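IAA acetyltransferase (Bacillus cereus ATCC 14579, PDB 1Y9K) probably transfers an acetyl group to an amine of its substrate, as a member of the GNAT family of N-acetyltransferases. Local coordinates at residues V5-I10 with Y40-G45. Residues are numbered along the deposited sequence; the frame is centred on the assembly and turned at random.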
loop_
_atom_site.group_PDB
_atom_site.type_symbol
_atom_site.label_atom_id
_atom_site.label_comp_id
_atom_site.label_asym_id
_atom_site.label_seq_id
_atom_site.Cartn_x
_atom_site.Cartn_y
_atom_site.Cartn_z
ATOM N N VAL A 5 -4.964 -3.374 -17.607
ATOM C CA VAL A 5 -3.976 -3.533 -16.549
ATOM C C VAL A 5 -3.886 -5.005 -16.145
ATOM O O VAL A 5 -4.895 -5.632 -15.828
ATOM C CB VAL A 5 -4.304 -2.626 -15.324
ATOM C CG1 VAL A 5 -3.309 -2.840 -14.198
ATOM C CG2 VAL A 5 -4.311 -1.163 -15.729
ATOM N N VAL A 6 -2.673 -5.551 -16.172
ATOM C CA VAL A 6 -2.441 -6.947 -15.789
ATOM C C VAL A 6 -1.606 -7.017 -14.508
ATOM O O VAL A 6 -0.522 -6.441 -14.439
ATOM C CB VAL A 6 -1.763 -7.762 -16.942
ATOM C CG1 VAL A 6 -1.824 -9.249 -16.657
ATOM C CG2 VAL A 6 -2.433 -7.472 -18.279
ATOM N N ILE A 7 -2.119 -7.726 -13.504
ATOM C CA ILE A 7 -1.475 -7.819 -12.189
ATOM C C ILE A 7 -0.935 -9.220 -11.940
ATOM O O ILE A 7 -1.631 -10.206 -12.141
ATOM C CB ILE A 7 -2.436 -7.415 -11.023
ATOM C CG1 ILE A 7 -3.075 -6.044 -11.285
ATOM C CG2 ILE A 7 -1.698 -7.440 -9.681
ATOM C CD1 ILE A 7 -4.149 -5.630 -10.269
ATOM N N GLU A 8 0.306 -9.301 -11.479
ATOM C CA GLU A 8 0.965 -10.588 -11.255
ATOM C C GLU A 8 1.975 -10.524 -10.101
ATOM O O GLU A 8 2.461 -9.456 -9.747
ATOM C CB GLU A 8 1.618 -11.109 -12.568
ATOM C CG GLU A 8 2.288 -10.023 -13.447
ATOM C CD GLU A 8 2.617 -10.482 -14.884
ATOM O OE1 GLU A 8 1.682 -10.777 -15.674
ATOM O OE2 GLU A 8 3.823 -10.514 -15.234
ATOM N N ARG A 9 2.263 -11.676 -9.507
ATOM C CA ARG A 9 3.344 -11.799 -8.537
ATOM C C ARG A 9 4.726 -11.639 -9.145
ATOM O O ARG A 9 4.981 -12.063 -10.276
ATOM C CB ARG A 9 3.299 -13.154 -7.852
ATOM C CG ARG A 9 2.543 -13.110 -6.580
ATOM C CD ARG A 9 3.256 -13.845 -5.480
ATOM N NE ARG A 9 4.447 -13.126 -5.054
ATOM C CZ ARG A 9 5.297 -13.592 -4.152
ATOM N NH1 ARG A 9 5.081 -14.772 -3.575
ATOM N NH2 ARG A 9 6.361 -12.877 -3.826
ATOM N N ILE A 10 5.623 -11.039 -8.372
ATOM C CA ILE A 10 7.019 -10.965 -8.748
ATOM C C ILE A 10 7.860 -11.487 -7.594
ATOM O O ILE A 10 7.431 -11.413 -6.443
ATOM C CB ILE A 10 7.460 -9.524 -9.143
ATOM C CG1 ILE A 10 7.121 -8.525 -8.039
ATOM C CG2 ILE A 10 6.841 -9.111 -10.491
ATOM C CD1 ILE A 10 8.168 -7.478 -7.838
ATOM N N TYR A 40 3.203 -7.813 -5.528
ATOM C CA TYR A 40 2.493 -7.945 -6.794
ATOM C C TYR A 40 2.636 -6.654 -7.593
ATOM O O TYR A 40 2.581 -5.568 -7.022
ATOM C CB TYR A 40 1.016 -8.288 -6.555
ATOM C CG TYR A 40 0.820 -9.558 -5.752
ATOM C CD1 TYR A 40 1.133 -9.598 -4.389
ATOM C CD2 TYR A 40 0.321 -10.717 -6.350
ATOM C CE1 TYR A 40 0.970 -10.752 -3.637
ATOM C CE2 TYR A 40 0.148 -11.886 -5.605
ATOM C CZ TYR A 40 0.484 -11.892 -4.246
ATOM O OH TYR A 40 0.332 -13.040 -3.489
ATOM N N VAL A 41 2.842 -6.767 -8.901
ATOM C CA VAL A 41 2.944 -5.570 -9.742
ATOM C C VAL A 41 1.813 -5.460 -10.765
ATOM O O VAL A 41 1.251 -6.462 -11.183
ATOM C CB VAL A 41 4.336 -5.420 -10.428
ATOM C CG1 VAL A 41 5.441 -5.330 -9.387
ATOM C CG2 VAL A 41 4.602 -6.561 -11.434
ATOM N N ALA A 42 1.482 -4.225 -11.136
ATOM C CA ALA A 42 0.552 -3.948 -12.227
ATOM C C ALA A 42 1.337 -3.511 -13.468
ATOM O O ALA A 42 2.239 -2.665 -13.381
ATOM C CB ALA A 42 -0.446 -2.880 -11.821
ATOM N N LYS A 43 1.000 -4.099 -14.616
ATOM C CA LYS A 43 1.642 -3.748 -15.886
ATOM C C LYS A 43 0.631 -3.225 -16.902
ATOM O O LYS A 43 -0.466 -3.776 -17.015
ATOM C CB LYS A 43 2.383 -4.956 -16.468
ATOM C CG LYS A 43 3.289 -5.662 -15.484
ATOM C CD LYS A 43 4.216 -6.628 -16.180
ATOM C CE LYS A 43 4.994 -7.431 -15.152
ATOM N NZ LYS A 43 6.283 -7.939 -15.689
ATOM N N GLN A 44 0.994 -2.147 -17.604
ATOM C CA GLN A 44 0.238 -1.651 -18.780
ATOM C C GLN A 44 0.979 -0.571 -19.586
ATOM O O GLN A 44 1.575 0.350 -19.013
ATOM C CB GLN A 44 -1.190 -1.182 -18.431
ATOM C CG GLN A 44 -1.292 0.173 -17.765
ATOM C CD GLN A 44 -2.287 1.083 -18.452
ATOM O OE1 GLN A 44 -3.270 1.517 -17.847
ATOM N NE2 GLN A 44 -2.034 1.383 -19.724
ATOM N N GLY A 45 0.914 -0.695 -20.916
ATOM C CA GLY A 45 1.595 0.213 -21.840
ATOM C C GLY A 45 3.061 -0.148 -21.988
ATOM O O GLY A 45 3.899 0.716 -22.265
#
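Val-41 O is gripped twice: the N-H of Glu-8 reaches it at 3.0 Å from Val-41 O to Glu-8 N, nearly along the C=O axis, and the CA-H of Ile-7 adds a weaker contact. Val-41 N returns a bond to Glu-8 O, closing one antiparallel hydrogen-bonded pair. Val-6 and Lys-43 close the next, where Val-6 N points almost straight (175°) at Lys-43 O. Beta-branched valine and isoleucine suit these extended backbones.

On one face, Ile-7 and Ala-42 form a non-hydrogen-bonded pair; small Ala-42 CB meets Val-5 CG1 at 3.7 Å and also Ile-7 CG1. Helix 78-92 covers this face through Ile-78, Leu-82 and His-85. Further along, Arg-9 CD lies 3.6 Å from Tyr-40 CZ and Arg-9 NE sits over one ring face, offset toward the rim, while Tyr-52 meets the same ring.

On the other face, Glu-8 CG takes the crowded position between backbone N and carbonyl carbon (chi1 39°), and the chain then extends to Lys-43, crossing it at about a right angle; Glu-8 OE2 forms a salt bridge with Lys-43 NZ at 3.6 Å, suiting a partly exposed place. Ile-10 CG2 packs against Val-41 CG2 at 3.5 Å, with Pro-16 beside both residues.

Strand 38-43 thus bonds to strand 6-10 and also to strand 48-56, building the N-terminal antiparallel side of the mixed sheet, as in the GNAT fold.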